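Local coordinates for protein AxyAgu115A (Amphibacillus xylanus NBRC 15112, PDB 6NPS) that acts as a family GH115 alpha-glucuronidase, probably releasing glucuronic acid substituents from xylans such as arabinoglucuronoxylan, at residues E95-Q100 and Y161-P166; N477-T482 and R816-D821; E523-D528 and K583-N588. The protein carries 3 engineered substitutions. All coordinates share one frame; numbering follows the deposited sequence.

Interaction 1: residues E95-Q100 and Y161-P166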
ATOM      1  N   GLU A  95      38.933  45.159 -11.561  1.00 36.35           N
ATOM      2  CA  GLU A  95      37.500  45.380 -11.375  1.00 36.04           C
ATOM      3  C   GLU A  95      37.207  46.298 -10.185  1.00 37.15           C
ATOM      4  O   GLU A  95      36.322  46.035  -9.373  1.00 36.17           O
ATOM      5  CB  GLU A  95      36.778  44.035 -11.239  1.00 36.99           C
ATOM      6  CG  GLU A  95      37.045  43.136 -12.456  1.00 41.26           C
ATOM      7  CD  GLU A  95      36.308  41.788 -12.452  1.00 46.82           C
ATOM      8  OE1 GLU A  95      35.858  41.313 -11.392  1.00 47.23           O
ATOM      9  OE2 GLU A  95      36.208  41.181 -13.542  1.00 51.47           O
ATOM     10  N   VAL A  96      37.947  47.402 -10.090  1.00 36.08           N
ATOM     11  CA  VAL A  96      37.735  48.380  -9.027  1.00 34.58           C
ATOM     12  C   VAL A  96      37.248  49.700  -9.639  1.00 36.75           C
ATOM     13  O   VAL A  96      37.580  50.026 -10.784  1.00 36.53           O
ATOM     14  CB  VAL A  96      39.078  48.571  -8.256  1.00 41.60           C
ATOM     15  CG1 VAL A  96      39.172  49.937  -7.629  1.00 48.74           C
ATOM     16  CG2 VAL A  96      39.250  47.470  -7.204  1.00 41.13           C
ATOM     17  N   PHE A  97      36.528  50.521  -8.862  1.00 39.45           N
ATOM     18  CA  PHE A  97      36.211  51.850  -9.376  1.00 34.46           C
ATOM     19  C   PHE A  97      36.330  52.891  -8.277  1.00 36.78           C
ATOM     20  O   PHE A  97      36.327  52.581  -7.082  1.00 37.75           O
ATOM     21  CB  PHE A  97      34.805  51.897 -10.016  1.00 32.00           C
ATOM     22  CG  PHE A  97      33.714  51.551  -9.067  1.00 35.23           C
ATOM     23  CD1 PHE A  97      33.127  52.535  -8.282  1.00 33.73           C
ATOM     24  CD2 PHE A  97      33.282  50.244  -8.939  1.00 33.85           C
ATOM     25  CE1 PHE A  97      32.102  52.208  -7.388  1.00 36.23           C
ATOM     26  CE2 PHE A  97      32.267  49.912  -8.060  1.00 38.81           C
ATOM     27  CZ  PHE A  97      31.679  50.904  -7.278  1.00 38.46           C
ATOM     28  N   LEU A  98      36.472  54.132  -8.720  1.00 39.75           N
ATOM     29  CA  LEU A  98      36.408  55.325  -7.891  1.00 35.56           C
ATOM     30  C   LEU A  98      35.102  56.032  -8.209  1.00 39.90           C
ATOM     31  O   LEU A  98      34.734  56.169  -9.382  1.00 42.41           O
ATOM     32  CB  LEU A  98      37.600  56.240  -8.191  1.00 40.70           C
ATOM     33  CG  LEU A  98      37.564  57.682  -7.686  1.00 45.67           C
ATOM     34  CD1 LEU A  98      37.808  57.736  -6.160  1.00 48.01           C
ATOM     35  CD2 LEU A  98      38.598  58.508  -8.436  1.00 51.60           C
ATOM     36  N   PHE A  99      34.395  56.472  -7.163  1.00 37.32           N
ATOM     37  CA  PHE A  99      33.070  57.073  -7.282  1.00 33.36           C
ATOM     38  C   PHE A  99      33.180  58.328  -6.416  1.00 39.15           C
ATOM     39  O   PHE A  99      33.180  58.238  -5.181  1.00 44.10           O
ATOM     40  CB  PHE A  99      32.015  56.071  -6.790  1.00 32.31           C
ATOM     41  CG  PHE A  99      30.586  56.490  -6.984  1.00 34.77           C
ATOM     42  CD1 PHE A  99      29.865  56.038  -8.090  1.00 38.23           C
ATOM     43  CD2 PHE A  99      29.941  57.256  -6.007  1.00 39.85           C
ATOM     44  CE1 PHE A  99      28.517  56.373  -8.247  1.00 39.28           C
ATOM     45  CE2 PHE A  99      28.590  57.615  -6.139  1.00 42.73           C
ATOM     46  CZ  PHE A  99      27.876  57.169  -7.271  1.00 46.41           C
ATOM     47  N   GLN A 100      33.347  59.493  -7.038  1.00 36.79           N
ATOM     48  CA  GLN A 100      33.765  60.655  -6.273  1.00 40.82           C
ATOM     49  C   GLN A 100      33.117  61.913  -6.829  1.00 42.76           C
ATOM     50  O   GLN A 100      33.107  62.118  -8.047  1.00 46.91           O
ATOM     51  CB  GLN A 100      35.294  60.796  -6.304  1.00 40.06           C
ATOM     52  CG  GLN A 100      35.790  61.927  -5.458  1.00 42.06           C
ATOM     53  CD  GLN A 100      37.304  62.025  -5.447  1.00 44.81           C
ATOM     54  OE1 GLN A 100      37.987  61.290  -6.158  1.00 47.28           O
ATOM     55  NE2 GLN A 100      37.834  62.949  -4.646  1.00 47.29           N
ATOM     56  N   TYR A 161      34.154  57.138  -2.757  1.00 43.83           N
ATOM     57  CA  TYR A 161      34.143  55.719  -2.453  1.00 41.43           C
ATOM     58  C   TYR A 161      35.048  55.037  -3.466  1.00 43.61           C
ATOM     59  O   TYR A 161      34.961  55.348  -4.659  1.00 37.98           O
ATOM     60  CB  TYR A 161      32.710  55.150  -2.511  1.00 42.63           C
ATOM     61  CG  TYR A 161      32.669  53.649  -2.372  1.00 46.22           C
ATOM     62  CD1 TYR A 161      33.041  53.033  -1.177  1.00 50.40           C
ATOM     63  CD2 TYR A 161      32.319  52.842  -3.447  1.00 47.35           C
ATOM     64  CE1 TYR A 161      33.042  51.655  -1.056  1.00 52.73           C
ATOM     65  CE2 TYR A 161      32.296  51.457  -3.332  1.00 43.65           C
ATOM     66  CZ  TYR A 161      32.667  50.869  -2.146  1.00 51.93           C
ATOM     67  OH  TYR A 161      32.640  49.493  -2.038  1.00 59.92           O
ATOM     68  N   VAL A 162      35.938  54.151  -2.984  1.00 41.87           N
ATOM     69  CA  VAL A 162      36.821  53.319  -3.816  1.00 41.95           C
ATOM     70  C   VAL A 162      36.481  51.850  -3.522  1.00 43.28           C
ATOM     71  O   VAL A 162      36.676  51.387  -2.388  1.00 45.17           O
ATOM     72  CB  VAL A 162      38.308  53.599  -3.527  1.00 40.45           C
ATOM     73  CG1 VAL A 162      39.213  52.696  -4.353  1.00 42.77           C
ATOM     74  CG2 VAL A 162      38.665  55.092  -3.738  1.00 40.95           C
ATOM     75  N   SER A 163      35.949  51.120  -4.509  1.00 38.73           N
ATOM     76  CA  SER A 163      35.548  49.726  -4.276  1.00 38.93           C
ATOM     77  C   SER A 163      36.787  48.858  -4.013  1.00 41.54           C
ATOM     78  O   SER A 163      37.930  49.295  -4.196  1.00 42.50           O
ATOM     79  CB  SER A 163      34.753  49.200  -5.474  1.00 36.15           C
ATOM     80  OG  SER A 163      35.583  49.126  -6.641  1.00 35.07           O
ATOM     81  N   LYS A 164      36.582  47.595  -3.644  1.00 36.72           N
ATOM     82  CA  LYS A 164      37.709  46.683  -3.404  1.00 40.55           C
ATOM     83  C   LYS A 164      37.729  45.566  -4.453  1.00 40.30           C
ATOM     84  O   LYS A 164      36.680  45.228  -5.002  1.00 44.91           O
ATOM     85  CB  LYS A 164      37.630  46.088  -1.998  1.00 51.59           C
ATOM     86  CG  LYS A 164      37.629  47.123  -0.884  1.00 67.26           C
ATOM     87  CD  LYS A 164      37.356  46.481   0.466  1.00 81.42           C
ATOM     88  CE  LYS A 164      37.711  47.420   1.606  1.00 92.44           C
ATOM     89  NZ  LYS A 164      39.011  47.060   2.238  1.00 97.47           N
ATOM     90  N   GLU A 165      38.898  44.988  -4.744  1.00 33.85           N
ATOM     91  CA  GLU A 165      38.925  43.925  -5.747  1.00 35.77           C
ATOM     92  C   GLU A 165      37.966  42.815  -5.317  1.00 39.03           C
ATOM     93  O   GLU A 165      37.836  42.540  -4.115  1.00 36.61           O
ATOM     94  CB  GLU A 165      40.341  43.367  -5.917  1.00 42.91           C
ATOM     95  CG  GLU A 165      41.219  44.220  -6.818  1.00 55.72           C
ATOM     96  CD  GLU A 165      42.658  43.696  -6.975  1.00 64.08           C
ATOM     97  OE1 GLU A 165      43.223  43.135  -6.012  1.00 68.83           O
ATOM     98  OE2 GLU A 165      43.217  43.841  -8.079  1.00 68.09           O
ATOM     99  N   PRO A 166      37.252  42.192  -6.247  1.00 41.92           N
ATOM    100  CA  PRO A 166      36.331  41.110  -5.859  1.00 38.44           C
ATOM    101  C   PRO A 166      37.055  39.972  -5.148  1.00 38.24           C
ATOM    102  O   PRO A 166      38.160  39.577  -5.530  1.00 34.71           O
ATOM    103  CB  PRO A 166      35.750  40.655  -7.205  1.00 36.76           C
ATOM    104  CG  PRO A 166      35.815  41.919  -8.086  1.00 34.89           C
ATOM    105  CD  PRO A 166      37.094  42.593  -7.662  1.00 37.08           C
TER
HETATM  106  O   HOH W   1      35.227  46.384  -7.062  1.00 36.24           O
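Ser-163 does the most chemical work between these two segments. Its hydroxyl, held between the backbone N and the carbonyl carbon (chi1 66°), accepts the N-H of Phe-97, with OG 2.8 Å from that N, and donates its own O-H to a water. This water donates in turn to the carbonyls of Glu-95 and Lys-164, so one molecule bridges the two segments. The Ser-163 CB lies over one face of the Phe-97 ring, a CH-pi contact with CB 4.0 Å from the ring centroid. Behind it the peptides form an antiparallel ladder: Ser-163 N donates to Phe-97 O at 3.0 Å, and Phe-99 and Tyr-161 make a hydrogen-bonded pair, bound in both directions. Strand 160-162 thereby forms one edge of a four-stranded mixed sheet, next to strand 97-106, just before the chain enters the first strand, 170-174, of the (beta/alpha)8 barrel. On the sheet face shared with Phe-99, the Tyr-161 side chain, CG anti to the backbone N, receives Phe-97 CE1 at its ring edge, 4.0 Å from Tyr-161 CD2. His-129 of helix 120-133 meets all three rings, that of Phe-99 edge-to-face. An alanine in place of Phe-97 would probably cost Tyr-161 its edge contact and Ser-163 CB the ring face it lies over. The two methyls of Val-96 meet successive parts of the opposing backbone: CG1 stands 3.7 Å from Ser-163 O, while CG2 presses on the next peptides, 3.5 Å from Glu-165 N. Next to it, Pro-166 CG crosses the Glu-95 chain at about a right angle, 3.4 Å from OE1, a carboxylate oxygen that is salt-bridged to Arg-171, while OE2 is paired with Arg-121.

Interaction 2: residues N477-T482 and R816-D821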
ATOM      1  N   ASN A 477      33.281  35.555   8.228  1.00 39.39           N
ATOM      2  CA  ASN A 477      33.252  36.437   9.400  0.50 44.31           C
ATOM      3  C   ASN A 477      31.858  36.974   9.690  1.00 47.61           C
ATOM      4  O   ASN A 477      31.660  37.613  10.728  1.00 54.05           O
ATOM      5  CB  ASN A 477      34.234  37.612   9.226  0.50 47.69           C
ATOM      6  CG  ASN A 477      34.592  38.314  10.559  0.50 51.37           C
ATOM      7  OD1 ASN A 477      34.605  37.699  11.635  0.50 54.05           O
ATOM      8  ND2 ASN A 477      34.897  39.610  10.475  0.50 50.07           N
ATOM      9  N   ALA A 478      30.889  36.727   8.815  1.00 41.22           N
ATOM     10  CA  ALA A 478      29.538  37.217   9.003  1.00 38.22           C
ATOM     11  C   ALA A 478      28.587  36.050   9.240  1.00 33.24           C
ATOM     12  O   ALA A 478      27.688  35.799   8.435  1.00 36.87           O
ATOM     13  CB  ALA A 478      29.101  38.020   7.777  1.00 38.83           C
ATOM     14  N   ILE A 479      28.802  35.302  10.312  1.00 35.43           N
ATOM     15  CA  ILE A 479      27.912  34.184  10.611  1.00 41.74           C
ATOM     16  C   ILE A 479      26.505  34.694  10.948  1.00 34.17           C
ATOM     17  O   ILE A 479      26.326  35.776  11.518  1.00 33.82           O
ATOM     18  CB  ILE A 479      28.506  33.348  11.764  1.00 39.39           C
ATOM     19  CG1 ILE A 479      27.697  32.057  11.959  1.00 41.87           C
ATOM     20  CG2 ILE A 479      28.530  34.161  13.022  1.00 43.57           C
ATOM     21  CD1 ILE A 479      28.513  30.975  12.618  1.00 45.74           C
ATOM     22  N   ASN A 480      25.493  33.912  10.596  1.00 31.29           N
ATOM     23  CA  ASN A 480      24.100  34.239  10.897  1.00 35.98           C
ATOM     24  C   ASN A 480      23.699  35.622  10.364  1.00 40.40           C
ATOM     25  O   ASN A 480      22.988  36.392  11.024  1.00 35.88           O
ATOM     26  CB  ASN A 480      23.844  34.121  12.402  1.00 34.35           C
ATOM     27  CG  ASN A 480      23.975  32.672  12.893  1.00 37.88           C
ATOM     28  OD1 ASN A 480      23.503  31.739  12.215  1.00 36.35           O
ATOM     29  ND2 ASN A 480      24.672  32.467  14.010  1.00 32.20           N
ATOM     30  N   LYS A 481      24.130  35.949   9.144  1.00 32.96           N
ATOM     31  CA  LYS A 481      23.698  37.203   8.533  1.00 35.16           C
ATOM     32  C   LYS A 481      22.868  37.004   7.259  1.00 35.51           C
ATOM     33  O   LYS A 481      22.584  37.991   6.565  1.00 33.11           O
ATOM     34  CB  LYS A 481      24.914  38.098   8.237  1.00 40.85           C
ATOM     35  CG  LYS A 481      25.615  38.567   9.522  1.00 50.97           C
ATOM     36  CD  LYS A 481      25.438  40.072   9.751  1.00 67.00           C
ATOM     37  CE  LYS A 481      25.675  40.471  11.222  1.00 77.87           C
ATOM     38  NZ  LYS A 481      24.443  40.653  12.060  1.00 83.05           N
ATOM     39  N   THR A 482      22.468  35.765   6.927  1.00 32.11           N
ATOM     40  CA  THR A 482      21.669  35.585   5.717  1.00 32.58           C
ATOM     41  C   THR A 482      20.253  36.122   5.914  1.00 31.07           C
ATOM     42  O   THR A 482      19.616  36.527   4.940  1.00 34.64           O
ATOM     43  CB  THR A 482      21.652  34.108   5.243  1.00 33.01           C
ATOM     44  OG1 THR A 482      21.112  33.265   6.254  1.00 37.14           O
ATOM     45  CG2 THR A 482      23.086  33.601   4.901  1.00 27.73           C
ATOM     46  N   ARG A 816      35.706  26.663  18.161  1.00 38.89           N
ATOM     47  CA  ARG A 816      34.498  26.546  18.963  1.00 37.70           C
ATOM     48  C   ARG A 816      33.356  26.052  18.101  1.00 36.92           C
ATOM     49  O   ARG A 816      33.325  26.299  16.893  1.00 38.49           O
ATOM     50  CB  ARG A 816      34.125  27.898  19.584  1.00 37.11           C
ATOM     51  CG  ARG A 816      33.594  28.917  18.566  1.00 39.44           C
ATOM     52  CD  ARG A 816      34.719  29.507  17.654  1.00 44.66           C
ATOM     53  NE  ARG A 816      34.162  30.458  16.692  1.00 44.20           N
ATOM     54  CZ  ARG A 816      34.818  30.975  15.664  1.00 46.88           C
ATOM     55  NH1 ARG A 816      36.071  30.626  15.422  1.00 43.19           N
ATOM     56  NH2 ARG A 816      34.200  31.834  14.855  1.00 48.85           N
ATOM     57  N   PHE A 817      32.400  25.377  18.732  1.00 36.08           N
ATOM     58  CA  PHE A 817      31.119  25.162  18.081  1.00 36.61           C
ATOM     59  C   PHE A 817      30.315  26.452  18.006  1.00 34.70           C
ATOM     60  O   PHE A 817      30.257  27.226  18.955  1.00 35.67           O
ATOM     61  CB  PHE A 817      30.312  24.090  18.810  1.00 36.92           C
ATOM     62  CG  PHE A 817      30.708  22.689  18.433  1.00 34.84           C
ATOM     63  CD1 PHE A 817      30.195  22.100  17.316  1.00 34.47           C
ATOM     64  CD2 PHE A 817      31.633  21.986  19.226  1.00 34.18           C
ATOM     65  CE1 PHE A 817      30.582  20.803  16.932  1.00 35.79           C
ATOM     66  CE2 PHE A 817      31.993  20.722  18.895  1.00 35.21           C
ATOM     67  CZ  PHE A 817      31.471  20.114  17.737  1.00 36.17           C
ATOM     68  N   GLU A 818      29.706  26.687  16.862  1.00 37.40           N
ATOM     69  CA  GLU A 818      28.817  27.818  16.659  1.00 40.64           C
ATOM     70  C   GLU A 818      27.420  27.315  16.320  1.00 39.62           C
ATOM     71  O   GLU A 818      27.278  26.307  15.607  1.00 41.10           O
ATOM     72  CB  GLU A 818      29.315  28.703  15.508  1.00 41.56           C
ATOM     73  CG  GLU A 818      30.640  29.384  15.759  1.00 48.20           C
ATOM     74  CD  GLU A 818      30.480  30.740  16.424  1.00 60.35           C
ATOM     75  OE1 GLU A 818      29.338  31.096  16.794  1.00 65.38           O
ATOM     76  OE2 GLU A 818      31.500  31.444  16.588  1.00 65.25           O
ATOM     77  N   VAL A 819      26.392  28.047  16.747  1.00 32.98           N
ATOM     78  CA  VAL A 819      25.021  27.724  16.354  1.00 30.85           C
ATOM     79  C   VAL A 819      24.732  28.448  15.052  1.00 37.28           C
ATOM     80  O   VAL A 819      24.883  29.674  14.977  1.00 40.19           O
ATOM     81  CB  VAL A 819      23.999  28.134  17.426  1.00 33.43           C
ATOM     82  CG1 VAL A 819      22.536  27.796  16.953  1.00 34.08           C
ATOM     83  CG2 VAL A 819      24.320  27.467  18.796  1.00 37.61           C
ATOM     84  N   LEU A 820      24.324  27.688  14.030  1.00 33.64           N
ATOM     85  CA  LEU A 820      23.864  28.226  12.757  1.00 34.03           C
ATOM     86  C   LEU A 820      22.346  28.358  12.853  1.00 33.29           C
ATOM     87  O   LEU A 820      21.630  27.362  12.763  1.00 33.87           O
ATOM     88  CB  LEU A 820      24.277  27.309  11.607  1.00 33.13           C
ATOM     89  CG  LEU A 820      25.793  27.145  11.400  1.00 38.98           C
ATOM     90  CD1 LEU A 820      26.139  26.097  10.292  1.00 42.02           C
ATOM     91  CD2 LEU A 820      26.358  28.470  11.005  1.00 43.32           C
ATOM     92  N   ASP A 821      21.863  29.590  13.041  1.00 34.96           N
ATOM     93  CA  ASP A 821      20.433  29.836  13.207  1.00 42.17           C
ATOM     94  C   ASP A 821      19.671  29.378  11.978  1.00 41.97           C
ATOM     95  O   ASP A 821      20.103  29.607  10.847  1.00 39.27           O
ATOM     96  CB  ASP A 821      20.157  31.324  13.430  1.00 53.11           C
ATOM     97  CG  ASP A 821      20.880  31.891  14.655  1.00 59.75           C
ATOM     98  OD1 ASP A 821      21.247  31.107  15.561  1.00 61.18           O
ATOM     99  OD2 ASP A 821      21.064  33.133  14.704  1.00 64.87           O
TER
HETATM  100  O   HOH W   2      22.565  30.217   9.916  1.00 46.69           O
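Asn-480 reaches from a type II turn, Ala-478 to Lys-481, onto strand 814-821. Its backbone sits in the left-handed region (phi 55°), and CG is anti to the carbonyl carbon. CB comes first, 3.7 Å from Asp-821 OD2. At CG the flat amide begins, and it stacks on the Asp-821 carboxylate with the two planes only 4° apart and CG 3.5 Å from OD2. The tip then splits between two backbone groups. ND2 donates to Val-819 O at 3.0 Å in an almost straight bond (172°), with the acceptor lying in the amide plane. OD1 accepts from Asp-821 N at 2.8 Å, but this donor stands above the carbonyl plane. A water adds a second grip on OD1 and also donates to Asp-821 O, so the amide's rotation is well fixed. One residue earlier, Ile-479 pushes CD1 against the strand, 3.7 Å from Leu-820 CD2 and 3.8 Å from Glu-818 CB. The Glu-818 chain bends at chi2, and its OE2 takes a side-on salt bridge from NE and NH2 of Arg-816. The Asn-480 amide thus meets the strand's backbone much as the N-H and C=O of one residue in a parallel neighbour would, and it joins the GH115 TIM-barrel family region to the C-terminal domain, which is consistent with a galactose-binding-like beta-sandwich.

Interaction 3: residues E523-D528 and K583-N588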
ATOM      1  N   GLU A 523       9.713  18.065  -6.852  1.00 28.05           N
ATOM      2  CA  GLU A 523       9.484  16.862  -7.643  1.00 31.67           C
ATOM      3  C   GLU A 523       9.580  15.609  -6.783  1.00 32.88           C
ATOM      4  O   GLU A 523       8.958  14.584  -7.093  1.00 28.74           O
ATOM      5  CB  GLU A 523      10.512  16.796  -8.800  1.00 33.49           C
ATOM      6  CG  GLU A 523      10.368  17.908  -9.838  1.00 36.28           C
ATOM      7  CD  GLU A 523      11.242  19.171  -9.557  1.00 42.32           C
ATOM      8  OE1 GLU A 523      11.532  19.474  -8.342  1.00 38.67           O
ATOM      9  OE2 GLU A 523      11.620  19.857 -10.574  1.00 40.24           O
ATOM     10  N   ALA A 524      10.373  15.665  -5.718  1.00 26.61           N
ATOM     11  CA  ALA A 524      10.550  14.543  -4.811  1.00 31.08           C
ATOM     12  C   ALA A 524       9.502  14.504  -3.691  1.00 26.32           C
ATOM     13  O   ALA A 524       9.525  13.584  -2.885  1.00 29.34           O
ATOM     14  CB  ALA A 524      11.948  14.610  -4.163  1.00 30.86           C
ATOM     15  N   MET A 525       8.702  15.542  -3.537  1.00 26.30           N
ATOM     16  CA  MET A 525       7.677  15.524  -2.492  1.00 27.61           C
ATOM     17  C   MET A 525       6.568  14.561  -2.907  1.00 30.89           C
ATOM     18  O   MET A 525       6.283  14.376  -4.097  1.00 29.68           O
ATOM     19  CB  MET A 525       7.163  16.946  -2.267  1.00 30.81           C
ATOM     20  CG  MET A 525       6.234  17.173  -1.029  1.00 33.00           C
ATOM     21  SD  MET A 525       6.666  16.349   0.526  1.00 34.09           S
ATOM     22  CE  MET A 525       5.198  16.745   1.463  1.00 35.36           C
ATOM     23  N   ASN A 526       6.024  13.829  -1.937  1.00 30.52           N
ATOM     24  CA  ASN A 526       5.060  12.808  -2.278  1.00 26.55           C
ATOM     25  C   ASN A 526       4.309  12.411  -1.019  1.00 29.01           C
ATOM     26  O   ASN A 526       4.502  12.984   0.050  1.00 27.19           O
ATOM     27  CB  ASN A 526       5.725  11.575  -2.896  1.00 26.30           C
ATOM     28  CG  ASN A 526       4.824  10.887  -3.918  1.00 33.75           C
ATOM     29  OD1 ASN A 526       3.737  10.382  -3.579  1.00 39.69           O
ATOM     30  ND2 ASN A 526       5.236  10.915  -5.193  1.00 31.29           N
ATOM     31  N   VAL A 527       3.450  11.415  -1.161  1.00 27.36           N
ATOM     32  CA  VAL A 527       2.650  11.004  -0.024  1.00 31.73           C
ATOM     33  C   VAL A 527       3.501  10.178   0.937  1.00 32.40           C
ATOM     34  O   VAL A 527       4.394   9.430   0.523  1.00 31.05           O
ATOM     35  CB  VAL A 527       1.422  10.231  -0.539  1.00 31.95           C
ATOM     36  CG1 VAL A 527       1.851   8.894  -1.087  1.00 35.01           C
ATOM     37  CG2 VAL A 527       0.428  10.076   0.571  1.00 34.69           C
ATOM     38  N   ASP A 528       3.292  10.376   2.244  1.00 36.86           N
ATOM     39  CA  ASP A 528       3.977   9.601   3.269  1.00 42.56           C
ATOM     40  C   ASP A 528       5.476   9.887   3.345  1.00 43.07           C
ATOM     41  O   ASP A 528       6.225   9.110   3.936  1.00 45.01           O
ATOM     42  CB  ASP A 528       3.747   8.092   3.077  1.00 49.64           C
ATOM     43  CG  ASP A 528       2.270   7.694   3.270  1.00 57.56           C
ATOM     44  OD1 ASP A 528       1.567   8.351   4.067  1.00 55.85           O
ATOM     45  OD2 ASP A 528       1.819   6.722   2.617  1.00 63.35           O
ATOM     46  N   LYS A 583       1.452  21.263   0.468  1.00 28.58           N
ATOM     47  CA  LYS A 583       0.155  21.084   1.117  1.00 28.94           C
ATOM     48  C   LYS A 583      -0.642  19.968   0.467  1.00 30.94           C
ATOM     49  O   LYS A 583      -1.274  19.152   1.154  1.00 30.33           O
ATOM     50  CB  LYS A 583      -0.607  22.393   1.051  1.00 26.96           C
ATOM     51  CG  LYS A 583      -2.056  22.354   1.543  1.00 31.00           C
ATOM     52  CD  LYS A 583      -2.626  23.780   1.400  1.00 35.42           C
ATOM     53  CE  LYS A 583      -4.115  23.882   1.753  1.00 41.30           C
ATOM     54  NZ  LYS A 583      -4.571  25.237   1.241  1.00 45.56           N
ATOM     55  N   MET A 584      -0.651  19.943  -0.862  1.00 27.00           N
ATOM     56  CA  MET A 584      -1.378  18.923  -1.601  1.00 30.67           C
ATOM     57  C   MET A 584      -0.970  17.536  -1.151  1.00 30.82           C
ATOM     58  O   MET A 584      -1.820  16.677  -0.908  1.00 29.46           O
ATOM     59  CB  MET A 584      -1.115  19.070  -3.099  1.00 30.43           C
ATOM     60  CG  MET A 584      -1.813  17.986  -3.932  1.00 30.12           C
ATOM     61  SD  MET A 584      -1.419  18.227  -5.705  1.00 35.13           S
ATOM     62  CE  MET A 584       0.275  17.672  -5.743  1.00 32.61           C
ATOM     63  N   TRP A 585       0.336  17.294  -1.071  1.00 26.60           N
ATOM     64  CA  TRP A 585       0.826  15.970  -0.704  1.00 25.17           C
ATOM     65  C   TRP A 585       0.590  15.649   0.766  1.00 24.08           C
ATOM     66  O   TRP A 585       0.368  14.490   1.115  1.00 27.55           O
ATOM     67  CB  TRP A 585       2.309  15.865  -1.025  1.00 26.10           C
ATOM     68  CG  TRP A 585       2.570  15.701  -2.515  1.00 28.33           C
ATOM     69  CD1 TRP A 585       3.247  16.565  -3.327  1.00 26.47           C
ATOM     70  CD2 TRP A 585       2.185  14.590  -3.325  1.00 25.46           C
ATOM     71  NE1 TRP A 585       3.312  16.054  -4.604  1.00 25.49           N
ATOM     72  CE2 TRP A 585       2.663  14.846  -4.634  1.00 25.16           C
ATOM     73  CE3 TRP A 585       1.478  13.393  -3.066  1.00 27.24           C
ATOM     74  CZ2 TRP A 585       2.467  13.956  -5.700  1.00 24.59           C
ATOM     75  CZ3 TRP A 585       1.275  12.510  -4.120  1.00 29.71           C
ATOM     76  CH2 TRP A 585       1.780  12.791  -5.429  1.00 32.22           C
ATOM     77  N   LEU A 586       0.756  16.637   1.647  1.00 27.32           N
ATOM     78  CA  LEU A 586       0.497  16.438   3.061  1.00 26.93           C
ATOM     79  C   LEU A 586      -0.974  16.103   3.305  1.00 26.24           C
ATOM     80  O   LEU A 586      -1.278  15.192   4.081  1.00 27.19           O
ATOM     81  CB  LEU A 586       0.905  17.683   3.844  1.00 28.91           C
ATOM     82  CG  LEU A 586       2.411  17.951   3.855  1.00 30.90           C
ATOM     83  CD1 LEU A 586       2.635  19.343   4.419  1.00 28.68           C
ATOM     84  CD2 LEU A 586       3.111  16.945   4.672  1.00 27.78           C
ATOM     85  N   LEU A 587      -1.894  16.822   2.647  1.00 26.67           N
ATOM     86  CA  LEU A 587      -3.319  16.459   2.709  1.00 27.87           C
ATOM     87  C   LEU A 587      -3.587  15.080   2.130  1.00 28.26           C
ATOM     88  O   LEU A 587      -4.478  14.357   2.604  1.00 24.20           O
ATOM     89  CB  LEU A 587      -4.169  17.519   1.970  1.00 25.37           C
ATOM     90  CG  LEU A 587      -4.211  18.889   2.629  1.00 28.42           C
ATOM     91  CD1 LEU A 587      -4.820  19.858   1.664  1.00 33.60           C
ATOM     92  CD2 LEU A 587      -5.086  18.890   3.991  1.00 30.02           C
ATOM     93  N   ASN A 588      -2.896  14.718   1.039  1.00 26.58           N
ATOM     94  CA  ASN A 588      -3.061  13.386   0.474  1.00 26.39           C
ATOM     95  C   ASN A 588      -2.648  12.315   1.486  1.00 26.18           C
ATOM     96  O   ASN A 588      -3.272  11.241   1.562  1.00 28.08           O
ATOM     97  CB  ASN A 588      -2.237  13.285  -0.841  1.00 25.73           C
ATOM     98  CG  ASN A 588      -2.447  11.980  -1.602  1.00 33.75           C
ATOM     99  OD1 ASN A 588      -1.546  11.547  -2.335  1.00 34.19           O
ATOM    100  ND2 ASN A 588      -3.630  11.376  -1.491  1.00 33.97           N
TER
HETATM  101  O   HOH W   3       5.823  16.200  -6.217  1.00 26.86           O
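The Trp-585 indole is sandwiched. Over one face runs the backbone of the loop: Met-525 O stands above the rim, and Asn-526 CA makes a CH-pi contact, 3.8 Å from the centroid of the five-membered ring and 23° off its normal. Against the opposite face lies Met-584 CE, from the preceding residue of the same helix, itself packed on helix 601-629. On the same side as the loop backbone, Met-525 CG approaches Trp-585 CD1 at 3.8 Å, the two side chains sliding past each other in opposite directions. The indole N-H makes no direct bond to the loop. Although NE1 is close to Met-525 O, the angle is poor, and a water connects them instead, donating to Met-525 O at 2.8 Å and accepting a weak bond from NE1. The Asn-526 amide is tilted 33° to the indole and puts OD1 3.3 Å from Trp-585 CZ3. That amide is held by its own chain, since OD1 takes the N-H of Val-527 at 2.6 Å on an in-plane lone pair, and the same Val-527 N lies 3.4 Å from Trp-585 CE3. Leu-586 and Asn-588, further along the helix, widen the footprint. Met-525, bent at chi2, brings CE across Leu-586, 3.8 Å from CD2. Val-527 sets CB 3.7 Å from Asn-588 OD1, while the Asn-588 ND2 is engaged by Val-654 O. Leu-586 also meets helix 537-558, to which this loop leads. What results is loop-on-helix packing in an alpha-helical region: an extended connection between helices 500-519 and 537-558 lies across helix 564-596, with one tryptophan as the platform and no direct hydrogen bond across it, only a water bridge that is weak at the indole N-H.

Overall arrangement
The three contacts mark different junctions of one chain. Interaction 1 precedes the others in sequence, whereas interaction 3 is nested inside the loop that interaction 2 closes. Interactions 1 and 2 are nearest neighbours, with centres about 28 Å apart and nearest atoms about 12 Å apart; interactions 2 and 3 have centres about 32 Å apart. Interactions 1 and 3 lie on opposite sides of the chain's centre, about 49 Å between centres. Interaction 1 leads into the barrel, interaction 2 ties the barrel-family region to the C-terminal domain, and interaction 3 lays the loop before helix 537-558 on helix 564-596. A glycerol, probably from crystallisation, sits about 4 Å from the Tyr-161 side chain.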